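Long-range contacts in uncharacterized protein (Thermus thermophilus HB8, PDB 4WVA), which hydrolyses mannosylglycerate, a solute made by thermophiles under osmotic stress, to mannose and glycerate, and acts similarly on glucosylglycerate: residues A[157-162]-A[205-210]; A[168-173]-A[293-298]; A[196-201]-A[347-352]; A[353-358]-A[408-413]. All blocks are in the same frame, centred on the assembly; numbering follows the deposited sequence.

Contact 1: A[157-162]-A[205-210]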
loop_
_atom_site.group_PDB
_atom_site.type_symbol
_atom_site.label_atom_id
_atom_site.label_comp_id
_atom_site.label_asym_id
_atom_site.label_seq_id
_atom_site.Cartn_x
_atom_site.Cartn_y
_atom_site.Cartn_z
ATOM N N VAL A 157 -22.074 16.195 7.292
ATOM C CA VAL A 157 -22.589 17.464 7.789
ATOM C C VAL A 157 -23.596 17.290 8.923
ATOM O O VAL A 157 -24.076 18.283 9.480
ATOM C CB VAL A 157 -23.178 18.296 6.630
ATOM C CG1 VAL A 157 -22.071 18.618 5.617
ATOM C CG2 VAL A 157 -24.336 17.573 5.953
ATOM N N HIS A 158 -23.879 16.042 9.302
ATOM C CA HIS A 158 -24.783 15.776 10.392
ATOM C C HIS A 158 -24.283 14.534 11.119
ATOM O O HIS A 158 -23.953 13.567 10.441
ATOM C CB HIS A 158 -26.196 15.539 9.843
ATOM C CG HIS A 158 -27.263 15.708 10.875
ATOM N ND1 HIS A 158 -27.358 14.889 11.973
ATOM C CD2 HIS A 158 -28.246 16.630 11.005
ATOM C CE1 HIS A 158 -28.350 15.300 12.750
ATOM N NE2 HIS A 158 -28.916 16.348 12.171
ATOM N N PRO A 159 -24.258 14.542 12.459
ATOM C CA PRO A 159 -23.827 13.340 13.197
ATOM C C PRO A 159 -24.640 12.077 12.835
ATOM O O PRO A 159 -24.115 10.955 12.906
ATOM C CB PRO A 159 -24.013 13.733 14.667
ATOM C CG PRO A 159 -24.942 14.909 14.643
ATOM C CD PRO A 159 -24.607 15.640 13.384
ATOM N N TRP A 160 -25.903 12.242 12.451
ATOM C CA TRP A 160 -26.730 11.112 11.994
ATOM C C TRP A 160 -26.086 10.359 10.833
ATOM O O TRP A 160 -26.292 9.146 10.698
ATOM C CB TRP A 160 -28.151 11.545 11.583
ATOM C CG TRP A 160 -29.110 11.729 12.750
ATOM C CD1 TRP A 160 -29.078 11.058 13.920
ATOM C CD2 TRP A 160 -30.271 12.583 12.809
ATOM N NE1 TRP A 160 -30.127 11.449 14.730
ATOM C CE2 TRP A 160 -30.863 12.395 14.073
ATOM C CE3 TRP A 160 -30.847 13.505 11.925
ATOM C CZ2 TRP A 160 -32.010 13.089 14.475
ATOM C CZ3 TRP A 160 -31.975 14.207 12.336
ATOM C CH2 TRP A 160 -32.544 13.985 13.591
ATOM N N GLU A 161 -25.317 11.064 9.998
ATOM C CA GLU A 161 -24.723 10.435 8.820
ATOM C C GLU A 161 -23.606 9.442 9.142
ATOM O O GLU A 161 -23.302 8.570 8.315
ATOM C CB GLU A 161 -24.202 11.477 7.847
ATOM C CG GLU A 161 -25.275 12.409 7.336
ATOM C CD GLU A 161 -24.775 13.317 6.247
ATOM O OE1 GLU A 161 -25.398 13.353 5.172
ATOM O OE2 GLU A 161 -23.734 13.968 6.465
ATOM N N SER A 162 -23.029 9.556 10.329
ATOM C CA SER A 162 -22.076 8.565 10.842
ATOM C C SER A 162 -22.738 7.248 11.206
ATOM O O SER A 162 -22.060 6.239 11.350
ATOM C CB SER A 162 -21.345 9.096 12.068
ATOM O OG SER A 162 -22.205 9.144 13.209
ATOM N N ASP A 205 -31.557 18.875 20.126
ATOM C CA ASP A 205 -31.708 20.281 19.758
ATOM C C ASP A 205 -30.811 20.633 18.574
ATOM O O ASP A 205 -31.232 21.285 17.616
ATOM C CB ASP A 205 -31.354 21.183 20.941
ATOM C CG ASP A 205 -32.452 21.242 21.997
ATOM O OD1 ASP A 205 -33.577 20.746 21.755
ATOM O OD2 ASP A 205 -32.173 21.790 23.087
ATOM N N ARG A 206 -29.575 20.151 18.641
ATOM C CA ARG A 206 -28.576 20.414 17.610
ATOM C C ARG A 206 -28.790 19.549 16.358
ATOM O O ARG A 206 -28.622 20.035 15.251
ATOM C CB ARG A 206 -27.177 20.292 18.224
ATOM C CG ARG A 206 -26.927 21.407 19.242
ATOM C CD ARG A 206 -25.792 21.165 20.204
ATOM N NE ARG A 206 -25.598 22.365 21.016
ATOM C CZ ARG A 206 -26.350 22.696 22.067
ATOM N NH1 ARG A 206 -27.325 21.895 22.487
ATOM N NH2 ARG A 206 -26.119 23.847 22.715
ATOM N N TYR A 207 -29.225 18.293 16.515
ATOM C CA TYR A 207 -29.659 17.497 15.367
ATOM C C TYR A 207 -30.728 18.243 14.538
ATOM O O TYR A 207 -30.675 18.278 13.307
ATOM C CB TYR A 207 -30.212 16.099 15.770
ATOM C CG TYR A 207 -29.322 15.179 16.605
ATOM C CD1 TYR A 207 -27.936 15.362 16.699
ATOM C CD2 TYR A 207 -29.877 14.077 17.283
ATOM C CE1 TYR A 207 -27.147 14.516 17.469
ATOM C CE2 TYR A 207 -29.096 13.234 18.062
ATOM C CZ TYR A 207 -27.728 13.449 18.150
ATOM O OH TYR A 207 -26.962 12.606 18.928
ATOM N N LEU A 208 -31.726 18.808 15.228
ATOM C CA LEU A 208 -32.835 19.479 14.555
ATOM C C LEU A 208 -32.428 20.826 13.969
ATOM O O LEU A 208 -32.823 21.165 12.856
ATOM C CB LEU A 208 -34.062 19.600 15.484
ATOM C CG LEU A 208 -35.053 18.432 15.385
ATOM C CD1 LEU A 208 -35.770 18.451 14.044
ATOM C CD2 LEU A 208 -34.391 17.083 15.597
ATOM N N SER A 209 -31.608 21.569 14.697
ATOM C CA SER A 209 -31.051 22.828 14.162
ATOM C C SER A 209 -30.376 22.614 12.803
ATOM O O SER A 209 -30.591 23.369 11.839
ATOM C CB SER A 209 -30.073 23.449 15.151
ATOM O OG SER A 209 -29.461 24.600 14.586
ATOM N N LEU A 210 -29.566 21.562 12.707
ATOM C CA LEU A 210 -28.922 21.238 11.437
ATOM C C LEU A 210 -29.924 20.892 10.350
ATOM O O LEU A 210 -29.817 21.375 9.219
ATOM C CB LEU A 210 -27.907 20.096 11.620
ATOM C CG LEU A 210 -26.607 20.414 12.382
ATOM C CD1 LEU A 210 -25.834 19.140 12.722
ATOM C CD2 LEU A 210 -25.722 21.370 11.606
#
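His158 ties the loop that follows helix 121-146 to one side of helix 201-216. Its CG stands anti to the backbone N (chi1 -161°), which sends the imidazole across to the helix, where NE2 donates to the carbonyl O of Tyr207 at 2.8 Å, in the ring plane and onto a lone pair. At the other end of the ring, ND1 accepts the backbone N of Trp160 at 3.1 Å, so both nitrogens are used and the ring's rotation is fixed. Leu210 presses CD1 over one imidazole face, a CH-pi contact 4.1 Å from the centroid, and brings CB to 3.5 Å from His158 CD2. Tyr207 fills the middle of this dense, buried part: its CB lies over the six-membered ring of Trp160, its ring leans obliquely on the indole with planes 49° apart, and CE1 meets Pro159 CG at 3.6 Å. Packing loosens toward the flank, where the partly exposed Leu208 adds a single looser approach, its CD2 4.1 Å from Trp160 CH2. Trp160 also touches Asp165, the probable proton donor, so the aromatic cluster of His158, Trp160 and Tyr207 backs the catalytic pocket. With ND1 accepting and NE2 donating, His158 is probably neutral, protonated on NE2, and a charged imidazolium would have to give up the bond from Trp160 N.

Contact 2: A[168-173]-A[293-298]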
loop_
_atom_site.group_PDB
_atom_site.type_symbol
_atom_site.label_atom_id
_atom_site.label_comp_id
_atom_site.label_asym_id
_atom_site.label_seq_id
_atom_site.Cartn_x
_atom_site.Cartn_y
_atom_site.Cartn_z
ATOM N N PRO A 168 -19.169 10.355 21.340
ATOM C CA PRO A 168 -18.467 11.479 21.990
ATOM C C PRO A 168 -17.555 12.248 21.044
ATOM O O PRO A 168 -17.238 13.412 21.306
ATOM C CB PRO A 168 -17.674 10.804 23.106
ATOM C CG PRO A 168 -18.466 9.582 23.411
ATOM C CD PRO A 168 -18.892 9.097 22.048
ATOM N N ALA A 169 -17.148 11.628 19.935
ATOM C CA ALA A 169 -16.380 12.352 18.916
ATOM C C ALA A 169 -17.089 13.609 18.417
ATOM O O ALA A 169 -16.431 14.606 18.093
ATOM C CB ALA A 169 -16.046 11.431 17.740
ATOM N N TRP A 170 -18.425 13.605 18.392
ATOM C CA TRP A 170 -19.173 14.734 17.830
ATOM C C TRP A 170 -19.492 15.860 18.842
ATOM O O TRP A 170 -20.048 16.890 18.440
ATOM C CB TRP A 170 -20.486 14.266 17.183
ATOM C CG TRP A 170 -20.401 12.995 16.350
ATOM C CD1 TRP A 170 -21.353 12.038 16.255
ATOM C CD2 TRP A 170 -19.306 12.562 15.524
ATOM N NE1 TRP A 170 -20.941 11.030 15.413
ATOM C CE2 TRP A 170 -19.682 11.323 14.958
ATOM C CE3 TRP A 170 -18.038 13.092 15.218
ATOM C CZ2 TRP A 170 -18.832 10.588 14.135
ATOM C CZ3 TRP A 170 -17.201 12.360 14.402
ATOM C CH2 TRP A 170 -17.605 11.129 13.864
ATOM N N ASP A 171 -19.118 15.687 20.109
ATOM C CA ASP A 171 -19.467 16.678 21.167
ATOM C C ASP A 171 -18.956 18.083 20.844
ATOM O O ASP A 171 -19.748 19.019 20.726
ATOM C CB ASP A 171 -18.949 16.258 22.544
ATOM C CG ASP A 171 -19.695 15.076 23.151
ATOM O OD1 ASP A 171 -20.655 14.525 22.535
ATOM O OD2 ASP A 171 -19.292 14.685 24.276
ATOM N N LYS A 172 -17.646 18.243 20.668
ATOM C CA LYS A 172 -17.101 19.573 20.322
ATOM C C LYS A 172 -17.608 20.139 18.994
ATOM O O LYS A 172 -18.035 21.292 18.938
ATOM C CB LYS A 172 -15.576 19.581 20.405
ATOM C CG LYS A 172 -15.057 19.287 21.794
ATOM C CD LYS A 172 -13.599 19.699 21.971
ATOM C CE LYS A 172 -13.075 19.241 23.322
ATOM N NZ LYS A 172 -11.653 19.641 23.550
ATOM N N PRO A 173 -17.609 19.337 17.906
ATOM C CA PRO A 173 -18.208 19.873 16.689
ATOM C C PRO A 173 -19.672 20.327 16.882
ATOM O O PRO A 173 -20.076 21.356 16.354
ATOM C CB PRO A 173 -18.123 18.703 15.709
ATOM C CG PRO A 173 -16.950 17.896 16.187
ATOM C CD PRO A 173 -16.876 18.073 17.675
ATOM N N GLU A 293 -9.029 20.462 13.171
ATOM C CA GLU A 293 -8.297 19.673 14.165
ATOM C C GLU A 293 -8.744 18.229 14.194
ATOM O O GLU A 293 -9.942 17.960 14.087
ATOM C CB GLU A 293 -8.603 20.183 15.570
ATOM C CG GLU A 293 -8.188 21.602 15.810
ATOM C CD GLU A 293 -8.615 22.097 17.173
ATOM O OE1 GLU A 293 -9.243 21.343 17.963
ATOM O OE2 GLU A 293 -8.319 23.264 17.449
ATOM N N PRO A 294 -7.813 17.306 14.452
ATOM C CA PRO A 294 -8.274 15.975 14.843
ATOM C C PRO A 294 -9.124 15.994 16.113
ATOM O O PRO A 294 -8.885 16.785 17.024
ATOM C CB PRO A 294 -6.973 15.203 15.070
ATOM C CG PRO A 294 -5.970 15.929 14.246
ATOM C CD PRO A 294 -6.346 17.377 14.395
ATOM N N ILE A 295 -10.127 15.125 16.159
ATOM C CA ILE A 295 -10.941 14.931 17.339
ATOM C C ILE A 295 -10.320 13.790 18.142
ATOM O O ILE A 295 -10.420 12.609 17.772
ATOM C CB ILE A 295 -12.390 14.576 16.962
ATOM C CG1 ILE A 295 -13.027 15.691 16.099
ATOM C CG2 ILE A 295 -13.199 14.297 18.229
ATOM C CD1 ILE A 295 -14.256 15.253 15.330
ATOM N N ALA A 296 -9.702 14.137 19.263
ATOM C CA ALA A 296 -8.879 13.193 20.009
ATOM C C ALA A 296 -9.715 12.372 20.980
ATOM O O ALA A 296 -9.570 12.475 22.194
ATOM C CB ALA A 296 -7.760 13.934 20.731
ATOM N N VAL A 297 -10.613 11.557 20.420
ATOM C CA VAL A 297 -11.491 10.680 21.178
ATOM C C VAL A 297 -11.430 9.336 20.475
ATOM O O VAL A 297 -11.678 9.278 19.278
ATOM C CB VAL A 297 -12.958 11.161 21.154
ATOM C CG1 VAL A 297 -13.869 10.176 21.889
ATOM C CG2 VAL A 297 -13.068 12.576 21.718
ATOM N N LYS A 298 -11.076 8.294 21.216
ATOM C CA LYS A 298 -10.967 6.940 20.670
ATOM C C LYS A 298 -12.320 6.250 20.751
ATOM O O LYS A 298 -12.782 5.908 21.843
ATOM C CB LYS A 298 -9.901 6.142 21.427
ATOM C CG LYS A 298 -8.512 6.785 21.335
ATOM C CD LYS A 298 -7.420 5.916 21.928
ATOM C CE LYS A 298 -7.431 5.960 23.437
ATOM N NZ LYS A 298 -6.319 5.204 24.088
#
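Ile295 and Val297 both direct their side chains at the short 3-10 turn and helix start of 168-173, while Ala296 between them, at the centre of an inverse gamma turn, takes no part. The two branches of Ile295 divide the work. CG2, anti to the backbone N, lies against the backbone of Ala169, 3.2 Å from its carbonyl O and 4.1 Å from its CB. CG1, anti to the carbonyl carbon (chi1 -59°), carries CD1 deeper, where it meets Pro173 CG tip to tip at 3.9 Å and comes up to the edge of the Trp170 indole, near the ring plane, at CZ3. Trp170 itself starts out away from the partner segment; its indole has Ala169 CB over one face and donates from NE1 to Ser162. At the other end, Val297 points CG1, anti to the backbone N, at Pro168 CB, 4.0 Å off. The side chains that meet are apolar, though the closest approach is of a methyl group to a backbone carbonyl. The contact joins the 3-10 turn and helix start, a few residues after the probable proton donor Asp165, to the chain around the end of short strand 293-294, which pairs antiparallel with strand 283-288 beside the (alpha/alpha)6 barrel typical of this glycosidase family.

Contact 3: A[196-201]-A[347-352]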
loop_
_atom_site.group_PDB
_atom_site.type_symbol
_atom_site.label_atom_id
_atom_site.label_comp_id
_atom_site.label_asym_id
_atom_site.label_seq_id
_atom_site.Cartn_x
_atom_site.Cartn_y
_atom_site.Cartn_z
ATOM N N GLU A 196 -32.392 7.441 29.275
ATOM C CA GLU A 196 -31.020 7.237 29.745
ATOM C C GLU A 196 -30.174 6.468 28.713
ATOM O O GLU A 196 -28.945 6.489 28.780
ATOM C CB GLU A 196 -30.988 6.501 31.086
ATOM C CG GLU A 196 -31.512 7.317 32.264
ATOM C CD GLU A 196 -31.395 6.585 33.597
ATOM O OE1 GLU A 196 -30.381 5.886 33.822
ATOM O OE2 GLU A 196 -32.319 6.713 34.436
ATOM N N GLU A 197 -30.845 5.805 27.763
ATOM C CA GLU A 197 -30.161 5.004 26.742
ATOM C C GLU A 197 -30.120 5.716 25.396
ATOM O O GLU A 197 -29.624 5.162 24.409
ATOM C CB GLU A 197 -30.873 3.651 26.602
ATOM C CG GLU A 197 -30.744 2.792 27.849
ATOM C CD GLU A 197 -31.658 1.580 27.854
ATOM O OE1 GLU A 197 -32.192 1.195 26.809
ATOM O OE2 GLU A 197 -31.817 0.983 28.944
ATOM N N ARG A 198 -30.610 6.946 25.354
ATOM C CA ARG A 198 -30.757 7.724 24.124
ATOM C C ARG A 198 -29.968 9.038 24.155
ATOM O O ARG A 198 -29.515 9.473 25.221
ATOM C CB ARG A 198 -32.239 8.048 23.923
ATOM C CG ARG A 198 -33.113 6.826 23.675
ATOM C CD ARG A 198 -32.840 6.171 22.315
ATOM N NE ARG A 198 -33.103 7.084 21.196
ATOM C CZ ARG A 198 -32.873 6.794 19.915
ATOM N NH1 ARG A 198 -32.379 5.603 19.593
ATOM N NH2 ARG A 198 -33.137 7.690 18.960
ATOM N N PRO A 199 -29.813 9.687 22.979
ATOM C CA PRO A 199 -29.213 11.023 22.997
ATOM C C PRO A 199 -30.017 11.954 23.891
ATOM O O PRO A 199 -31.227 11.781 24.028
ATOM C CB PRO A 199 -29.317 11.486 21.538
ATOM C CG PRO A 199 -29.418 10.228 20.741
ATOM C CD PRO A 199 -30.215 9.294 21.613
ATOM N N ARG A 200 -29.324 12.909 24.495
ATOM C CA ARG A 200 -29.965 13.880 25.385
ATOM C C ARG A 200 -30.696 14.976 24.634
ATOM O O ARG A 200 -30.588 15.113 23.421
ATOM C CB ARG A 200 -28.917 14.498 26.285
ATOM C CG ARG A 200 -28.270 13.502 27.210
ATOM C CD ARG A 200 -27.251 14.189 28.084
ATOM N NE ARG A 200 -26.350 13.243 28.743
ATOM C CZ ARG A 200 -26.300 12.998 30.049
ATOM N NH1 ARG A 200 -27.103 13.634 30.897
ATOM N NH2 ARG A 200 -25.419 12.122 30.523
ATOM N N LYS A 201 -31.449 15.786 25.373
ATOM C CA LYS A 201 -32.122 16.923 24.770
ATOM C C LYS A 201 -31.169 17.837 23.983
ATOM O O LYS A 201 -31.507 18.318 22.903
ATOM C CB LYS A 201 -32.822 17.750 25.858
ATOM C CG LYS A 201 -33.415 19.043 25.326
ATOM C CD LYS A 201 -34.181 19.788 26.410
ATOM C CE LYS A 201 -34.868 21.025 25.851
ATOM N NZ LYS A 201 -33.896 22.020 25.320
ATOM N N GLY A 347 -24.486 2.621 29.174
ATOM C CA GLY A 347 -25.820 2.395 28.652
ATOM C C GLY A 347 -26.285 3.324 27.544
ATOM O O GLY A 347 -27.337 3.058 26.937
ATOM N N ARG A 348 -25.545 4.400 27.256
ATOM C CA ARG A 348 -26.096 5.470 26.418
ATOM C C ARG A 348 -25.636 5.419 24.961
ATOM O O ARG A 348 -24.763 6.193 24.550
ATOM C CB ARG A 348 -25.852 6.869 27.004
ATOM C CG ARG A 348 -26.794 7.899 26.401
ATOM C CD ARG A 348 -26.515 9.317 26.840
ATOM N NE ARG A 348 -26.795 9.517 28.259
ATOM C CZ ARG A 348 -27.992 9.815 28.767
ATOM N NH1 ARG A 348 -29.077 9.942 28.006
ATOM N NH2 ARG A 348 -28.105 9.982 30.076
ATOM N N TYR A 349 -26.226 4.486 24.212
ATOM C CA TYR A 349 -26.262 4.527 22.752
ATOM C C TYR A 349 -24.849 4.331 22.184
ATOM O O TYR A 349 -24.319 3.230 22.287
ATOM C CB TYR A 349 -26.959 5.824 22.288
ATOM C CG TYR A 349 -27.646 5.821 20.937
ATOM C CD1 TYR A 349 -28.228 4.678 20.401
ATOM C CD2 TYR A 349 -27.801 7.001 20.229
ATOM C CE1 TYR A 349 -28.898 4.708 19.182
ATOM C CE2 TYR A 349 -28.462 7.037 19.024
ATOM C CZ TYR A 349 -29.002 5.889 18.489
ATOM O OH TYR A 349 -29.673 5.934 17.274
ATOM N N TRP A 350 -24.253 5.369 21.591
ATOM C CA TRP A 350 -22.888 5.259 21.028
ATOM C C TRP A 350 -21.762 5.771 21.920
ATOM O O TRP A 350 -20.650 5.993 21.453
ATOM C CB TRP A 350 -22.869 5.947 19.652
ATOM C CG TRP A 350 -23.655 5.218 18.627
ATOM C CD1 TRP A 350 -24.923 5.458 18.255
ATOM C CD2 TRP A 350 -23.205 4.111 17.840
ATOM N NE1 TRP A 350 -25.318 4.581 17.280
ATOM C CE2 TRP A 350 -24.273 3.740 17.003
ATOM C CE3 TRP A 350 -22.000 3.412 17.754
ATOM C CZ2 TRP A 350 -24.180 2.692 16.096
ATOM C CZ3 TRP A 350 -21.916 2.351 16.865
ATOM C CH2 TRP A 350 -22.987 2.013 16.041
ATOM N N ARG A 351 -22.020 5.908 23.222
ATOM C CA ARG A 351 -21.041 6.431 24.147
ATOM C C ARG A 351 -20.459 5.355 25.069
ATOM O O ARG A 351 -19.959 5.662 26.141
ATOM C CB ARG A 351 -21.685 7.573 24.958
ATOM C CG ARG A 351 -22.293 8.629 24.050
ATOM C CD ARG A 351 -22.875 9.791 24.822
ATOM N NE ARG A 351 -21.874 10.649 25.439
ATOM C CZ ARG A 351 -21.293 11.703 24.864
ATOM N NH1 ARG A 351 -21.545 12.038 23.598
ATOM N NH2 ARG A 351 -20.439 12.440 25.581
ATOM N N GLY A 352 -20.494 4.091 24.640
ATOM C CA GLY A 352 -19.985 2.994 25.477
ATOM C C GLY A 352 -20.536 1.609 25.158
ATOM O O GLY A 352 -19.785 0.625 25.160
#
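The two loops meet backbone to backbone, with Glu197 and Arg348 CA atoms 4.1 Å apart, just where a type II' turn from Arg348 to Arg351 begins. Arg348, its CG anti to the backbone N (chi1 -161°) and its chain bent at chi3, lays its guanidinium between Glu196 O over the centre of one face and the Arg200 guanidinium on the opposite face. In its plane NH1 donates to Arg198 O, at 2.9 Å and nearly along the C=O axis. The like charges, Arg200 NH2 and Arg348 NH2 3.5 Å apart, are probably offset by Glu345, which salt-bridges both arginines. This junction lines the sugar pocket of the GH63 barrel: Arg198, Tyr349 and Trp350 are likely substrate-binding residues, and Tyr349 OH bonds to Asp165 and to a bound Tris. Arg198, held by Asp189, runs alongside Tyr349 in an off-centre cation-pi contact, CZ 4.6 Å from the ring centroid. Pro199 CD packs obliquely on Tyr349 CD2 at 3.6 Å.

Contact 4: A[353-358]-A[408-413]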
loop_
_atom_site.group_PDB
_atom_site.type_symbol
_atom_site.label_atom_id
_atom_site.label_comp_id
_atom_site.label_asym_id
_atom_site.label_seq_id
_atom_site.Cartn_x
_atom_site.Cartn_y
_atom_site.Cartn_z
ATOM N N PRO A 353 -21.851 1.504 24.914
ATOM C CA PRO A 353 -22.419 0.192 24.608
ATOM C C PRO A 353 -21.783 -0.556 23.416
ATOM O O PRO A 353 -21.204 0.059 22.522
ATOM C CB PRO A 353 -23.875 0.515 24.306
ATOM C CG PRO A 353 -24.159 1.675 25.181
ATOM C CD PRO A 353 -22.915 2.521 25.067
ATOM N N VAL A 354 -21.906 -1.882 23.467
ATOM C CA VAL A 354 -21.464 -2.811 22.429
ATOM C C VAL A 354 -22.535 -2.915 21.355
ATOM O O VAL A 354 -23.739 -3.056 21.637
ATOM C CB VAL A 354 -21.197 -4.226 23.012
ATOM C CG1 VAL A 354 -20.879 -5.243 21.916
ATOM C CG2 VAL A 354 -20.046 -4.209 24.022
ATOM N N TRP A 355 -22.099 -2.860 20.107
ATOM C CA TRP A 355 -22.976 -2.950 18.950
ATOM C C TRP A 355 -22.569 -4.122 18.081
ATOM O O TRP A 355 -21.399 -4.317 17.761
ATOM C CB TRP A 355 -22.904 -1.677 18.115
ATOM C CG TRP A 355 -23.508 -0.464 18.775
ATOM C CD1 TRP A 355 -22.996 0.265 19.804
ATOM C CD2 TRP A 355 -24.736 0.156 18.414
ATOM N NE1 TRP A 355 -23.845 1.308 20.118
ATOM C CE2 TRP A 355 -24.916 1.268 19.272
ATOM C CE3 TRP A 355 -25.704 -0.117 17.446
ATOM C CZ2 TRP A 355 -26.015 2.109 19.172
ATOM C CZ3 TRP A 355 -26.800 0.704 17.355
ATOM C CH2 TRP A 355 -26.948 1.814 18.210
ATOM N N ILE A 356 -23.552 -4.879 17.638
ATOM C CA ILE A 356 -23.253 -6.104 16.917
ATOM C C ILE A 356 -22.666 -5.840 15.531
ATOM O O ILE A 356 -21.770 -6.578 15.083
ATOM C CB ILE A 356 -24.508 -7.001 16.814
ATOM C CG1 ILE A 356 -25.082 -7.307 18.202
ATOM C CG2 ILE A 356 -24.208 -8.301 16.098
ATOM C CD1 ILE A 356 -24.166 -7.994 19.183
ATOM N N ASN A 357 -23.186 -4.844 14.817
ATOM C CA ASN A 357 -22.658 -4.549 13.489
ATOM C C ASN A 357 -21.170 -4.132 13.500
ATOM O O ASN A 357 -20.391 -4.516 12.610
ATOM C CB ASN A 357 -23.514 -3.504 12.764
ATOM C CG ASN A 357 -23.404 -2.120 13.375
ATOM O OD1 ASN A 357 -23.382 -1.961 14.593
ATOM N ND2 ASN A 357 -23.348 -1.103 12.522
ATOM N N VAL A 358 -20.790 -3.348 14.507
ATOM C CA VAL A 358 -19.400 -2.915 14.651
ATOM C C VAL A 358 -18.523 -4.089 15.119
ATOM O O VAL A 358 -17.406 -4.270 14.610
ATOM C CB VAL A 358 -19.274 -1.675 15.563
ATOM C CG1 VAL A 358 -17.813 -1.301 15.764
ATOM C CG2 VAL A 358 -20.047 -0.515 14.941
ATOM N N PHE A 408 -34.154 -6.074 17.521
ATOM C CA PHE A 408 -33.419 -5.202 16.621
ATOM C C PHE A 408 -32.830 -5.985 15.449
ATOM O O PHE A 408 -32.075 -6.947 15.637
ATOM C CB PHE A 408 -32.330 -4.450 17.385
ATOM C CG PHE A 408 -31.687 -3.374 16.578
ATOM C CD1 PHE A 408 -32.375 -2.196 16.245
ATOM C CD2 PHE A 408 -30.424 -3.553 16.078
ATOM C CE1 PHE A 408 -31.770 -1.208 15.492
ATOM C CE2 PHE A 408 -29.822 -2.569 15.325
ATOM C CZ PHE A 408 -30.480 -1.391 15.030
ATOM N N SER A 409 -33.170 -5.542 14.245
ATOM C CA SER A 409 -32.965 -6.325 13.028
ATOM C C SER A 409 -31.506 -6.661 12.723
ATOM O O SER A 409 -31.207 -7.815 12.464
ATOM C CB SER A 409 -33.624 -5.650 11.831
ATOM O OG SER A 409 -35.030 -5.624 12.027
ATOM N N TRP A 410 -30.581 -5.702 12.745
ATOM C CA TRP A 410 -29.236 -6.092 12.306
ATOM C C TRP A 410 -28.534 -7.030 13.293
ATOM O O TRP A 410 -27.613 -7.770 12.916
ATOM C CB TRP A 410 -28.338 -4.931 11.885
ATOM C CG TRP A 410 -27.669 -4.073 12.900
ATOM C CD1 TRP A 410 -27.111 -4.421 14.109
ATOM C CD2 TRP A 410 -27.385 -2.682 12.718
ATOM N NE1 TRP A 410 -26.538 -3.324 14.684
ATOM C CE2 TRP A 410 -26.692 -2.240 13.844
ATOM C CE3 TRP A 410 -27.684 -1.770 11.705
ATOM C CZ2 TRP A 410 -26.296 -0.917 14.001
ATOM C CZ3 TRP A 410 -27.286 -0.469 11.844
ATOM C CH2 TRP A 410 -26.608 -0.040 12.993
ATOM N N SER A 411 -28.992 -7.027 14.532
ATOM C CA SER A 411 -28.469 -7.970 15.529
ATOM C C SER A 411 -28.888 -9.385 15.141
ATOM O O SER A 411 -28.052 -10.276 15.049
ATOM C CB SER A 411 -28.949 -7.592 16.935
ATOM O OG SER A 411 -28.420 -6.327 17.317
ATOM N N ALA A 412 -30.177 -9.566 14.871
ATOM C CA ALA A 412 -30.688 -10.838 14.367
ATOM C C ALA A 412 -30.021 -11.233 13.059
ATOM O O ALA A 412 -29.556 -12.370 12.892
ATOM C CB ALA A 412 -32.198 -10.791 14.230
ATOM N N ALA A 413 -29.935 -10.288 12.125
ATOM C CA ALA A 413 -29.355 -10.574 10.839
ATOM C C ALA A 413 -27.928 -11.071 10.934
ATOM O O ALA A 413 -27.536 -12.014 10.252
ATOM C CB ALA A 413 -29.398 -9.334 9.948
HETATM O O HOH W 1 -26.394 -4.108 17.537
#
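Asn357 (chi1 70°) and Trp410 (chi1 78°) both hold CG in the crowded position between backbone N and carbonyl carbon, which stacks the carboxamide, somewhat tilted, over the indole. The amide and ring planes are 28° apart; Asn357 CG lies 3.2 Å from Trp410 CZ2, and Asn357 CB sits over the five-membered ring in a CH-pi contact, 3.7 Å from its centroid. Although Asn357 OD1 comes near Trp410 NE1, the angle is poor for a bond, so the amide is stacked rather than bonded to the indole. Phe408 CE2 lies over the opposite face, toward its rim, and Trp355 meets the indole edge, its CE3 3.6 Å from Trp410 CZ2. The first turns of helices 356-368 and 409-418 come together in this way inside the (alpha/alpha)6 barrel, beside the probable substrate-binding residues Asp35, which touches Trp410, and Trp350, which stacks on Trp355. A water among buried residues bridges the two helix starts: it accepts from Ile356 N at 2.9 Å and from Trp410 NE1 at 3.0 Å, and donates to Ser411 OG at 3.0 Å. Ser411 OG is also bonded to Arg392 O, and Ile356 CG1 packs against the same hydroxyl at 3.6 Å.

The four contacts lie in or beside the catalytic region of the barrel. The segments of contacts 1, 2 and 3 alternate along the sequence, whereas contact 4 comes after each of them. Centres of contacts 1, 2 and 3 lie about 15 to 16 Å apart, and contact 4 is about 16 Å from contact 3 but about 22 and 24 Å from contacts 1 and 2. Contact 3 touches all the others: Pro199 packs on Tyr207, Arg351 salt-bridges Asp171, and Tyr349 O probably accepts from Trp355 NE1. Contacts 1 and 2 meet through Ser162 and Trp170. Contact 3 thus connects the other three, gathering loops and helix ends beside the probable proton donor Asp165.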